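Sqt1 (Chaetomium thermophilum, PDB 4ZOY) acts in ribosome biogenesis as a WD40-repeat chaperone that captures its dedicated ribosomal protein, probably Rpl10 (uL16), while it is still being translated. Local coordinates at residues 326-331 with 347-352; 369-374 with 403-408; 351-356 with 364-369; 375-380 with 398-403. All blocks are in the same frame, centred on the assembly; numbering follows the deposited sequence.

In the fold
The chain forms an eight-bladed WD40 propeller of four-stranded antiparallel blades, and the contacts follow one another across two neighbouring blades. Contact 1 comes first, closing the chain round strands 331-336 and 342-347 and laying the loop ahead of them on the turn 347-350. Contact 3 starts where contact 1 ends, sharing Ser351 and Ile352, and closes the outer hairpin of the same blade. From Gly369 the chain crosses to the next blade in loop 369-374. Contact 2 pins this loop to strand 404-408, and the shorter closure of contact 4, between strands 376-381 and 394-399, falls within its span. Gly350 O with His371 N and Ser347 O with Val376 N join the two blades.

Contact 1. Residues 326-331 with 347-352; sequences IQSDNI and STDGSI
Asp349 grips Ser328 with a single carboxylate oxygen. OD2 of Asp349 accepts from the hydroxyl OG of Ser328 at 2.8 Å and from its backbone N at 2.9 Å; the hydroxyl uses the anti lone pair, whereas the N-H arrives on the anti side but 32° out of the carboxylate plane. Beside them, NE2 of Gln327 donates to OG of Ser351 at 3.2 Å with the acceptor in the amide plane, and more weakly to Ser351 O; its strongest partner is Ala345 O of strand 342-347. Ser347 OG donates to Asp329 O from above the carbonyl plane, at 2.9 Å. Thr348 N donates to Asn330 O at 2.8 Å, while the methyl CG2 of Thr348 lies 3.5 Å from Asp329 OD2.

The second shell sets these groups in place. Asp349 CG lies between its backbone N and carbonyl carbon (chi1 70°), and OD1 folds back to accept from Ser351 N, an Asx turn, and from Ser351 OG on its syn lone pair. Ser347 OG accepts from Asp349 N in an ST turn. An alanine in place of Asp349 would probably leave Ser328 N and OG without this acceptor and Ser351 OG freer to turn away from Gln327.

By sequence spacing, Gln327, Ala345, Asp349 and Phe355 seem to occupy the places of the WD40 tetrad that His371, Ser397, Asp401 and Trp407 fill in the next blade. Here the aspartate alone is kept, and its four donors would favour an ionised carboxylate tying inter-blade loop to turn.

Contact 2. Residues 369-374 with 403-408; sequences GAHAED and VVRRWD
The backbones stay apart, Ala370 CA lying 8.2 Å from Arg405 CA and His371 CA 7.3 Å from Val403 CA, and side chains reaching from loop 369-374 and from the segment 403-408 span the gap. This is the WD40 structural tetrad: NE2 of His371 and NE1 of Trp407 both bond Ser397 OG, and His371 ND1 bonds Asp401 OD1. It links the loop that enters the blade to strands 394-399 and 404-408.

His371 CG lies anti to its carbonyl carbon (chi1 -73°), and the imidazole presents its edge to Val403, with CE1 3.1 Å from the carbonyl O of that residue. Arg405, extended from CG to NE, runs alongside the histidine but points the other way, the ring and guanidinium planes 60° apart. His371 ND1 meets the guanidinium at its edge, 3.4 Å from Arg405 NH1. One guanidinium face is covered from within its own segment by Val403 CG1, 3.6 Å above the centre. The charge of Arg405 is answered by two carboxylates, Glu444 at NE and Asp401 at NH1. Asp401 therefore serves both His371 and Arg405, one oxygen to each, which would fix their mutual setting and polarise the imidazole.

One residue before the histidine, Ala370 packs its methyl CB 3.6 Å from CZ2 of Trp407, approaching the indole obliquely. The carbonyl of the same alanine comes between the two large side chains: Ala370 O lies in the indole plane at the edge of Trp407, and 2.8 Å from NH1 of Arg405.

Contact 3. Residues 351-356 with 364-369; sequences SIAVFD and RRHLRG
Ile352 and Leu367 face each other as an antiparallel hydrogen-bonded pair, exchanging both backbone bonds; the one from Leu367 N to Ile352 O is 2.7 Å long. The strands 352-356 and 364-367 lie 4.7 Å apart at closest approach, 176° between their directions. Val354 N donates to Arg365 O, but Val354 O receives two N-H groups, from Arg364 N at 2.7 Å and from Arg365 N at 3.3 Å. Both arginines thus oppose Val354, a classic beta bulge.

Among the charged groups, NH1 of Arg364 makes a salt bridge with Asp356 OD1 at 2.9 Å. The oxygen lies in the guanidinium plane and is met on its syn side, although the carboxylate and guanidinium planes are 57° apart. CG of Arg364 is anti to the backbone N (chi1 -166°), and the chain runs extended past Val354, whose CG1 is 4.0 Å from Arg364 CD.

The two strands form the outer hairpin of a WD40 blade, and Arg364 also reaches the next blade, donating from NH2 to Arg410 O; Asp356 has a second partner in Arg359. A leucine in place of Arg364 would probably leave Asp356 OD1 without this positive mate and Arg410 O without this donor.

At Ser351 the polar contacts are looser. His366 NE2 bonds Ser351 OG weakly, and a water 2.9 Å from His366 NE2 also donates to Ser351 OG. One imidazole face carries Arg368 CG, 3.8 Å above its centre. The side chains of Ile352 and Leu367 pack together at their CB atoms, and both touch Trp407 of the neighbouring blade.

Contact 4. Residues 375-380 with 398-403; sequences PVVKVE and CGMDGV
Cys398 holds SG between its backbone N and carbonyl carbon (chi1 73°), the setting in which the sulfur lies against the bulge opposite, 3.9 Å from CB of Lys378 and 4.1 Å from CB of Val377. Met400 has CG anti to its carbonyl carbon (chi1 -69°), and that carbon rests 3.8 Å from CG2 of Val377. Beyond CG the methionine chain bends twice. Its CB also lies 3.9 Å from the ring carbon CD of Pro375, so that the methionine base is bordered by both the proline and the valine.

The backbones pair as the innermost two strands of a WD40 blade. Met400 N donates to Pro375 O at 2.9 Å, Val377 N to Cys398 O, and Cys398 N to Lys378 O at 3.0 Å. Val377 and Lys378 both face Cys398, a classic beta bulge that shifts the register by one. Gly399 passes close to the proline carbonyl: a side-chain carbon there would stand only 3.1 Å from Pro375 O. It also begins the type I turn to Gly402; overlapping this turn, Val403 N meets Asp401 OD1 from above the carboxylate plane in an Asx turn.

Lys378 runs out extended to the following blade, where NZ bonds Phe460 O and the ammonium makes a cation-pi contact with Phe460; its hydrogen bond to Glu380 OE1, part of a salt bridge, is weak. Cys398 also packs on Val457 and Phe460. The directional bonds of the pair all come from the backbone, whereas the thioether, thiol and aliphatic carbons fit by shape, without a polar side-chain bond across the strands.

Contact 1. Residues 326-331 with 347-352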
loop_
_atom_site.group_PDB
_atom_site.type_symbol
_atom_site.label_atom_id
_atom_site.label_comp_id
_atom_site.label_asym_id
_atom_site.label_seq_id
_atom_site.Cartn_x
_atom_site.Cartn_y
_atom_site.Cartn_z
ATOM N N ILE A 326 -5.740 5.472 20.525
ATOM C CA ILE A 326 -4.882 4.715 21.399
ATOM C C ILE A 326 -3.452 5.048 21.158
ATOM O O ILE A 326 -2.719 5.069 21.975
ATOM C CB ILE A 326 -5.036 3.192 21.095
ATOM C CG1 ILE A 326 -6.439 2.693 21.365
ATOM C CG2 ILE A 326 -4.031 2.340 21.853
ATOM C CD1 ILE A 326 -6.924 2.873 22.786
ATOM N N GLN A 327 -3.063 5.252 19.956
ATOM C CA GLN A 327 -1.690 5.625 19.662
ATOM C C GLN A 327 -1.511 7.137 19.707
ATOM O O GLN A 327 -2.484 7.872 19.875
ATOM C CB GLN A 327 -1.297 5.040 18.304
ATOM C CG GLN A 327 -1.387 3.531 18.324
ATOM C CD GLN A 327 -1.637 2.935 16.959
ATOM O OE1 GLN A 327 -2.738 3.028 16.430
ATOM N NE2 GLN A 327 -0.613 2.303 16.386
ATOM N N SER A 328 -0.273 7.610 19.573
ATOM C CA SER A 328 0.013 9.008 19.917
ATOM C C SER A 328 0.457 9.877 18.749
ATOM O O SER A 328 0.625 11.085 18.903
ATOM C CB SER A 328 1.083 9.066 21.018
ATOM O OG SER A 328 2.353 8.647 20.529
ATOM N N ASP A 329 0.656 9.277 17.581
ATOM C CA ASP A 329 1.145 10.027 16.437
ATOM C C ASP A 329 0.519 9.433 15.172
ATOM O O ASP A 329 -0.198 8.430 15.254
ATOM C CB ASP A 329 2.684 9.989 16.393
ATOM C CG ASP A 329 3.303 11.189 15.680
ATOM O OD1 ASP A 329 2.636 11.865 14.871
ATOM O OD2 ASP A 329 4.505 11.446 15.925
ATOM N N ASN A 330 0.805 10.059 14.034
ATOM C CA ASN A 330 0.193 9.723 12.748
ATOM C C ASN A 330 -0.007 8.233 12.518
ATOM O O ASN A 330 0.912 7.423 12.696
ATOM C CB ASN A 330 1.042 10.273 11.602
ATOM C CG ASN A 330 1.095 11.794 11.568
ATOM O OD1 ASN A 330 0.531 12.473 12.423
ATOM N ND2 ASN A 330 1.779 12.334 10.561
ATOM N N ILE A 331 -1.222 7.864 12.118
ATOM C CA ILE A 331 -1.468 6.506 11.665
ATOM C C ILE A 331 -1.075 6.432 10.195
ATOM O O ILE A 331 -1.774 6.950 9.324
ATOM C CB ILE A 331 -2.927 6.093 11.853
ATOM C CG1 ILE A 331 -3.333 6.214 13.334
ATOM C CG2 ILE A 331 -3.132 4.672 11.304
ATOM C CD1 ILE A 331 -2.418 5.473 14.304
ATOM N N SER A 347 1.758 3.236 13.612
ATOM C CA SER A 347 1.893 4.645 13.928
ATOM C C SER A 347 3.317 5.152 13.781
ATOM O O SER A 347 4.275 4.389 13.939
ATOM C CB SER A 347 1.413 4.893 15.369
ATOM O OG SER A 347 1.614 6.242 15.764
ATOM N N THR A 348 3.432 6.450 13.514
ATOM C CA THR A 348 4.709 7.149 13.559
ATOM C C THR A 348 5.410 6.989 14.918
ATOM O O THR A 348 6.643 7.090 15.000
ATOM C CB THR A 348 4.482 8.634 13.225
ATOM O OG1 THR A 348 3.933 8.718 11.904
ATOM C CG2 THR A 348 5.774 9.447 13.281
ATOM N N ASP A 349 4.649 6.712 15.976
ATOM C CA ASP A 349 5.253 6.588 17.302
ATOM C C ASP A 349 5.904 5.227 17.563
ATOM O O ASP A 349 6.397 4.976 18.664
ATOM C CB ASP A 349 4.226 6.907 18.399
ATOM C CG ASP A 349 3.132 5.855 18.553
ATOM O OD1 ASP A 349 3.210 4.746 17.986
ATOM O OD2 ASP A 349 2.173 6.155 19.296
ATOM N N GLY A 350 5.914 4.356 16.554
ATOM C CA GLY A 350 6.571 3.064 16.677
ATOM C C GLY A 350 5.694 1.890 17.089
ATOM O O GLY A 350 6.164 0.750 17.144
ATOM N N SER A 351 4.419 2.157 17.375
ATOM C CA SER A 351 3.529 1.111 17.862
ATOM C C SER A 351 2.597 0.584 16.782
ATOM O O SER A 351 2.338 1.249 15.782
ATOM C CB SER A 351 2.676 1.615 19.028
ATOM O OG SER A 351 1.732 2.582 18.582
ATOM N N ILE A 352 2.104 -0.619 17.025
ATOM C CA ILE A 352 1.023 -1.187 16.246
ATOM C C ILE A 352 -0.116 -1.398 17.219
ATOM O O ILE A 352 0.108 -1.822 18.349
ATOM C CB ILE A 352 1.427 -2.512 15.582
ATOM C CG1 ILE A 352 2.577 -2.274 14.590
ATOM C CG2 ILE A 352 0.213 -3.194 14.918
ATOM C CD1 ILE A 352 3.212 -3.554 14.090
#

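Contact 2. Residues 369-374 with 403-408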
loop_
_atom_site.group_PDB
_atom_site.type_symbol
_atom_site.label_atom_id
_atom_site.label_comp_id
_atom_site.label_asym_id
_atom_site.label_seq_id
_atom_site.Cartn_x
_atom_site.Cartn_y
_atom_site.Cartn_z
ATOM N N GLY A 369 6.331 0.009 20.848
ATOM C CA GLY A 369 7.706 -0.271 20.466
ATOM C C GLY A 369 7.870 -1.415 19.483
ATOM O O GLY A 369 8.915 -2.067 19.437
ATOM N N ALA A 370 6.834 -1.673 18.686
ATOM C CA ALA A 370 6.913 -2.668 17.625
ATOM C C ALA A 370 8.091 -2.375 16.700
ATOM O O ALA A 370 8.753 -3.298 16.219
ATOM C CB ALA A 370 5.607 -2.699 16.827
ATOM N N HIS A 371 8.348 -1.090 16.469
ATOM C CA HIS A 371 9.558 -0.692 15.762
ATOM C C HIS A 371 10.307 0.353 16.576
ATOM O O HIS A 371 10.679 1.423 16.079
ATOM C CB HIS A 371 9.214 -0.213 14.353
ATOM C CG HIS A 371 8.842 -1.347 13.452
ATOM N ND1 HIS A 371 9.764 -2.032 12.689
ATOM C CD2 HIS A 371 7.656 -1.974 13.257
ATOM C CE1 HIS A 371 9.166 -3.026 12.058
ATOM N NE2 HIS A 371 7.885 -3.012 12.386
ATOM N N ALA A 372 10.536 -0.006 17.838
ATOM C CA ALA A 372 11.127 0.897 18.822
ATOM C C ALA A 372 10.340 2.207 18.857
ATOM O O ALA A 372 9.114 2.180 18.926
ATOM C CB ALA A 372 12.601 1.135 18.508
ATOM N N GLU A 373 11.017 3.346 18.801
ATOM C CA GLU A 373 10.319 4.625 18.765
ATOM C C GLU A 373 10.387 5.247 17.373
ATOM O O GLU A 373 10.167 6.450 17.209
ATOM C CB GLU A 373 10.888 5.590 19.815
ATOM C CG GLU A 373 10.531 5.219 21.262
ATOM C CD GLU A 373 11.190 3.935 21.736
ATOM O OE1 GLU A 373 12.441 3.888 21.775
ATOM O OE2 GLU A 373 10.462 2.970 22.068
ATOM N N ASP A 374 10.689 4.420 16.374
ATOM C CA ASP A 374 10.767 4.860 14.985
ATOM C C ASP A 374 9.454 4.559 14.271
ATOM O O ASP A 374 8.757 3.619 14.640
ATOM C CB ASP A 374 11.925 4.170 14.255
ATOM C CG ASP A 374 13.266 4.397 14.935
ATOM O OD1 ASP A 374 13.744 5.547 14.915
ATOM O OD2 ASP A 374 13.839 3.421 15.474
ATOM N N VAL A 403 14.058 -2.492 10.457
ATOM C CA VAL A 403 13.724 -3.894 10.692
ATOM C C VAL A 403 12.359 -4.246 10.100
ATOM O O VAL A 403 11.456 -3.404 10.047
ATOM C CB VAL A 403 13.742 -4.218 12.199
ATOM C CG1 VAL A 403 13.573 -5.704 12.441
ATOM C CG2 VAL A 403 15.067 -3.738 12.818
ATOM N N VAL A 404 12.243 -5.475 9.605
ATOM C CA VAL A 404 10.962 -6.048 9.203
ATOM C C VAL A 404 10.586 -7.083 10.246
ATOM O O VAL A 404 11.426 -7.869 10.684
ATOM C CB VAL A 404 11.031 -6.699 7.810
ATOM C CG1 VAL A 404 9.660 -7.253 7.406
ATOM C CG2 VAL A 404 11.534 -5.703 6.789
ATOM N N ARG A 405 9.330 -7.074 10.677
ATOM C CA ARG A 405 8.893 -8.015 11.697
ATOM C C ARG A 405 7.616 -8.718 11.295
ATOM O O ARG A 405 6.863 -8.228 10.462
ATOM C CB ARG A 405 8.705 -7.303 13.042
ATOM C CG ARG A 405 10.014 -6.819 13.653
ATOM C CD ARG A 405 9.904 -6.368 15.099
ATOM N NE ARG A 405 11.255 -6.141 15.616
ATOM C CZ ARG A 405 11.882 -4.973 15.562
ATOM N NH1 ARG A 405 11.280 -3.903 15.064
ATOM N NH2 ARG A 405 13.129 -4.869 16.017
ATOM N N ARG A 406 7.378 -9.886 11.885
ATOM C CA ARG A 406 6.101 -10.534 11.665
ATOM C C ARG A 406 5.514 -10.907 13.008
ATOM O O ARG A 406 6.227 -11.350 13.921
ATOM C CB ARG A 406 6.224 -11.744 10.775
ATOM C CG ARG A 406 4.833 -12.296 10.476
ATOM C CD ARG A 406 4.883 -13.275 9.400
ATOM N NE ARG A 406 5.240 -12.696 8.119
ATOM C CZ ARG A 406 5.682 -13.421 7.100
ATOM N NH1 ARG A 406 5.866 -14.734 7.257
ATOM N NH2 ARG A 406 5.945 -12.861 5.943
ATOM N N TRP A 407 4.207 -10.704 13.110
ATOM C CA TRP A 407 3.488 -10.773 14.366
ATOM C C TRP A 407 2.347 -11.759 14.275
ATOM O O TRP A 407 1.662 -11.839 13.249
ATOM C CB TRP A 407 2.924 -9.405 14.744
ATOM C CG TRP A 407 3.916 -8.298 14.669
ATOM C CD1 TRP A 407 4.186 -7.512 13.591
ATOM C CD2 TRP A 407 4.760 -7.848 15.726
ATOM N NE1 TRP A 407 5.152 -6.592 13.914
ATOM C CE2 TRP A 407 5.529 -6.784 15.217
ATOM C CE3 TRP A 407 4.955 -8.252 17.051
ATOM C CZ2 TRP A 407 6.467 -6.110 15.986
ATOM C CZ3 TRP A 407 5.883 -7.582 17.816
ATOM C CH2 TRP A 407 6.628 -6.523 17.283
ATOM N N ASP A 408 2.166 -12.497 15.363
ATOM C CA ASP A 408 1.014 -13.361 15.587
ATOM C C ASP A 408 0.014 -12.566 16.419
ATOM O O ASP A 408 0.272 -12.261 17.583
ATOM C CB ASP A 408 1.487 -14.647 16.294
ATOM C CG ASP A 408 0.360 -15.498 16.859
ATOM O OD1 ASP A 408 -0.835 -15.252 16.601
ATOM O OD2 ASP A 408 0.717 -16.458 17.579
#

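Contact 3. Residues 351-356 with 364-369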
loop_
_atom_site.group_PDB
_atom_site.type_symbol
_atom_site.label_atom_id
_atom_site.label_comp_id
_atom_site.label_asym_id
_atom_site.label_seq_id
_atom_site.Cartn_x
_atom_site.Cartn_y
_atom_site.Cartn_z
ATOM N N SER A 351 4.419 2.157 17.375
ATOM C CA SER A 351 3.529 1.111 17.862
ATOM C C SER A 351 2.597 0.584 16.782
ATOM O O SER A 351 2.338 1.249 15.782
ATOM C CB SER A 351 2.676 1.615 19.028
ATOM O OG SER A 351 1.732 2.582 18.582
ATOM N N ILE A 352 2.104 -0.619 17.025
ATOM C CA ILE A 352 1.023 -1.187 16.246
ATOM C C ILE A 352 -0.116 -1.398 17.219
ATOM O O ILE A 352 0.108 -1.822 18.349
ATOM C CB ILE A 352 1.427 -2.512 15.582
ATOM C CG1 ILE A 352 2.577 -2.274 14.590
ATOM C CG2 ILE A 352 0.213 -3.194 14.918
ATOM C CD1 ILE A 352 3.212 -3.554 14.090
ATOM N N ALA A 353 -1.336 -1.088 16.792
ATOM C CA ALA A 353 -2.515 -1.368 17.593
ATOM C C ALA A 353 -3.466 -2.268 16.815
ATOM O O ALA A 353 -3.590 -2.157 15.597
ATOM C CB ALA A 353 -3.194 -0.072 18.008
ATOM N N VAL A 354 -4.098 -3.188 17.526
ATOM C CA VAL A 354 -4.978 -4.178 16.924
ATOM C C VAL A 354 -6.348 -4.035 17.556
ATOM O O VAL A 354 -6.472 -4.046 18.784
ATOM C CB VAL A 354 -4.440 -5.604 17.122
ATOM C CG1 VAL A 354 -5.329 -6.640 16.424
ATOM C CG2 VAL A 354 -3.007 -5.699 16.611
ATOM N N PHE A 355 -7.369 -3.900 16.714
ATOM C CA PHE A 355 -8.744 -3.700 17.186
ATOM C C PHE A 355 -9.659 -4.830 16.715
ATOM O O PHE A 355 -9.504 -5.344 15.599
ATOM C CB PHE A 355 -9.279 -2.360 16.678
ATOM C CG PHE A 355 -8.419 -1.189 17.044
ATOM C CD1 PHE A 355 -8.605 -0.543 18.255
ATOM C CD2 PHE A 355 -7.427 -0.727 16.181
ATOM C CE1 PHE A 355 -7.825 0.542 18.608
ATOM C CE2 PHE A 355 -6.629 0.356 16.532
ATOM C CZ PHE A 355 -6.830 0.997 17.747
ATOM N N ASP A 356 -10.628 -5.193 17.551
ATOM C CA ASP A 356 -11.596 -6.246 17.230
ATOM C C ASP A 356 -12.818 -5.679 16.501
ATOM O O ASP A 356 -13.662 -5.005 17.095
ATOM C CB ASP A 356 -12.014 -6.966 18.512
ATOM C CG ASP A 356 -11.051 -8.087 18.909
ATOM O OD1 ASP A 356 -10.016 -8.280 18.227
ATOM O OD2 ASP A 356 -11.341 -8.783 19.905
ATOM N N ARG A 364 -7.637 -4.912 21.119
ATOM C CA ARG A 364 -7.172 -6.271 21.346
ATOM C C ARG A 364 -5.753 -6.260 21.903
ATOM O O ARG A 364 -5.432 -6.985 22.831
ATOM C CB ARG A 364 -7.219 -7.074 20.044
ATOM C CG ARG A 364 -7.089 -8.568 20.243
ATOM C CD ARG A 364 -6.982 -9.292 18.902
ATOM N NE ARG A 364 -6.937 -10.739 19.082
ATOM C CZ ARG A 364 -7.991 -11.537 18.953
ATOM N NH1 ARG A 364 -9.176 -11.035 18.627
ATOM N NH2 ARG A 364 -7.860 -12.842 19.142
ATOM N N ARG A 365 -4.909 -5.430 21.318
ATOM C CA ARG A 365 -3.522 -5.357 21.738
ATOM C C ARG A 365 -2.890 -4.063 21.271
ATOM O O ARG A 365 -3.100 -3.620 20.140
ATOM C CB ARG A 365 -2.728 -6.549 21.194
ATOM C CG ARG A 365 -1.348 -6.703 21.825
ATOM C CD ARG A 365 -0.827 -8.121 21.663
ATOM N NE ARG A 365 0.276 -8.400 22.578
ATOM C CZ ARG A 365 0.755 -9.617 22.817
ATOM N NH1 ARG A 365 0.225 -10.671 22.204
ATOM N NH2 ARG A 365 1.761 -9.779 23.669
ATOM N N HIS A 366 -2.108 -3.452 22.154
ATOM C CA HIS A 366 -1.314 -2.287 21.818
ATOM C C HIS A 366 0.146 -2.711 21.886
ATOM O O HIS A 366 0.701 -2.885 22.974
ATOM C CB HIS A 366 -1.611 -1.140 22.788
ATOM C CG HIS A 366 -0.972 0.162 22.413
ATOM N ND1 HIS A 366 -0.989 1.256 23.253
ATOM C CD2 HIS A 366 -0.323 0.560 21.291
ATOM C CE1 HIS A 366 -0.364 2.265 22.672
ATOM N NE2 HIS A 366 0.044 1.872 21.476
ATOM N N LEU A 367 0.747 -2.916 20.721
ATOM C CA LEU A 367 2.148 -3.336 20.635
ATOM C C LEU A 367 3.046 -2.109 20.639
ATOM O O LEU A 367 3.426 -1.582 19.584
ATOM C CB LEU A 367 2.393 -4.177 19.376
ATOM C CG LEU A 367 1.653 -5.507 19.269
ATOM C CD1 LEU A 367 1.824 -6.092 17.874
ATOM C CD2 LEU A 367 2.150 -6.488 20.323
ATOM N N ARG A 368 3.367 -1.628 21.834
ATOM C CA ARG A 368 4.234 -0.469 21.963
ATOM C C ARG A 368 5.653 -0.860 21.581
ATOM O O ARG A 368 6.116 -1.939 21.923
ATOM C CB ARG A 368 4.207 0.095 23.391
ATOM C CG ARG A 368 2.813 0.414 23.920
ATOM C CD ARG A 368 2.873 0.655 25.432
ATOM N NE ARG A 368 1.551 0.828 26.035
ATOM C CZ ARG A 368 1.022 2.007 26.343
ATOM N NH1 ARG A 368 1.700 3.121 26.097
ATOM N NH2 ARG A 368 -0.185 2.079 26.895
ATOM N N GLY A 369 6.331 0.009 20.848
ATOM C CA GLY A 369 7.706 -0.271 20.466
ATOM C C GLY A 369 7.870 -1.415 19.483
ATOM O O GLY A 369 8.915 -2.067 19.437
HETATM O O HOH W 1 1.461 4.417 21.225
#

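Contact 4. Residues 375-380 with 398-403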
loop_
_atom_site.group_PDB
_atom_site.type_symbol
_atom_site.label_atom_id
_atom_site.label_comp_id
_atom_site.label_asym_id
_atom_site.label_seq_id
_atom_site.Cartn_x
_atom_site.Cartn_y
_atom_site.Cartn_z
ATOM N N PRO A 375 9.115 5.349 13.246
ATOM C CA PRO A 375 7.846 5.139 12.529
ATOM C C PRO A 375 7.605 3.730 11.993
ATOM O O PRO A 375 8.479 3.112 11.382
ATOM C CB PRO A 375 7.948 6.121 11.365
ATOM C CG PRO A 375 8.722 7.257 11.939
ATOM C CD PRO A 375 9.713 6.656 12.915
ATOM N N VAL A 376 6.407 3.219 12.246
ATOM C CA VAL A 376 5.931 2.028 11.566
ATOM C C VAL A 376 5.399 2.490 10.222
ATOM O O VAL A 376 4.430 3.244 10.153
ATOM C CB VAL A 376 4.827 1.305 12.349
ATOM C CG1 VAL A 376 4.438 0.010 11.639
ATOM C CG2 VAL A 376 5.278 1.006 13.764
ATOM N N VAL A 377 6.056 2.063 9.158
ATOM C CA VAL A 377 5.795 2.568 7.823
ATOM C C VAL A 377 4.667 1.806 7.124
ATOM O O VAL A 377 3.822 2.398 6.427
ATOM C CB VAL A 377 7.086 2.508 6.987
ATOM C CG1 VAL A 377 6.815 2.806 5.522
ATOM C CG2 VAL A 377 8.128 3.485 7.569
ATOM N N LYS A 378 4.655 0.489 7.301
ATOM C CA LYS A 378 3.681 -0.358 6.631
ATOM C C LYS A 378 3.364 -1.577 7.458
ATOM O O LYS A 378 4.262 -2.189 8.031
ATOM C CB LYS A 378 4.215 -0.787 5.257
ATOM C CG LYS A 378 3.274 -1.719 4.493
ATOM C CD LYS A 378 3.807 -2.022 3.099
ATOM C CE LYS A 378 2.976 -3.095 2.409
ATOM N NZ LYS A 378 3.263 -3.160 0.946
ATOM N N VAL A 379 2.083 -1.927 7.508
ATOM C CA VAL A 379 1.641 -3.211 8.038
ATOM C C VAL A 379 0.799 -3.891 6.971
ATOM O O VAL A 379 0.051 -3.235 6.223
ATOM C CB VAL A 379 0.832 -3.077 9.348
ATOM C CG1 VAL A 379 1.653 -2.391 10.424
ATOM C CG2 VAL A 379 -0.510 -2.326 9.131
ATOM N N GLU A 380 0.924 -5.211 6.883
ATOM C CA GLU A 380 0.201 -5.963 5.848
ATOM C C GLU A 380 0.035 -7.411 6.267
ATOM O O GLU A 380 1.016 -8.066 6.648
ATOM C CB GLU A 380 0.929 -5.881 4.504
ATOM C CG GLU A 380 0.168 -6.559 3.363
ATOM C CD GLU A 380 0.981 -6.593 2.088
ATOM O OE1 GLU A 380 0.996 -5.581 1.345
ATOM O OE2 GLU A 380 1.613 -7.630 1.830
ATOM N N CYS A 398 7.039 -3.100 8.717
ATOM C CA CYS A 398 8.393 -2.570 8.547
ATOM C C CYS A 398 8.449 -1.175 9.126
ATOM O O CYS A 398 7.426 -0.507 9.266
ATOM C CB CYS A 398 8.814 -2.583 7.069
ATOM S SG CYS A 398 8.010 -1.325 6.035
ATOM N N GLY A 399 9.649 -0.734 9.485
ATOM C CA GLY A 399 9.776 0.526 10.181
ATOM C C GLY A 399 11.063 1.253 9.897
ATOM O O GLY A 399 11.999 0.717 9.290
ATOM N N MET A 400 11.105 2.494 10.359
ATOM C CA MET A 400 12.291 3.310 10.190
ATOM C C MET A 400 13.404 2.910 11.150
ATOM O O MET A 400 14.465 3.534 11.158
ATOM C CB MET A 400 11.938 4.782 10.356
ATOM C CG MET A 400 11.079 5.315 9.221
ATOM S SD MET A 400 11.896 5.201 7.613
ATOM C CE MET A 400 13.157 6.456 7.755
ATOM N N ASP A 401 13.182 1.865 11.940
ATOM C CA ASP A 401 14.274 1.287 12.715
ATOM C C ASP A 401 15.125 0.368 11.836
ATOM O O ASP A 401 16.150 -0.137 12.272
ATOM C CB ASP A 401 13.742 0.547 13.963
ATOM C CG ASP A 401 12.815 -0.612 13.637
ATOM O OD1 ASP A 401 12.370 -0.734 12.479
ATOM O OD2 ASP A 401 12.553 -1.389 14.571
ATOM N N GLY A 402 14.697 0.161 10.593
ATOM C CA GLY A 402 15.442 -0.663 9.660
ATOM C C GLY A 402 15.127 -2.144 9.744
ATOM O O GLY A 402 15.831 -2.957 9.145
ATOM N N VAL A 403 14.058 -2.492 10.457
ATOM C CA VAL A 403 13.724 -3.894 10.692
ATOM C C VAL A 403 12.359 -4.246 10.100
ATOM O O VAL A 403 11.456 -3.404 10.047
ATOM C CB VAL A 403 13.742 -4.218 12.199
ATOM C CG1 VAL A 403 13.573 -5.704 12.441
ATOM C CG2 VAL A 403 15.067 -3.738 12.818
#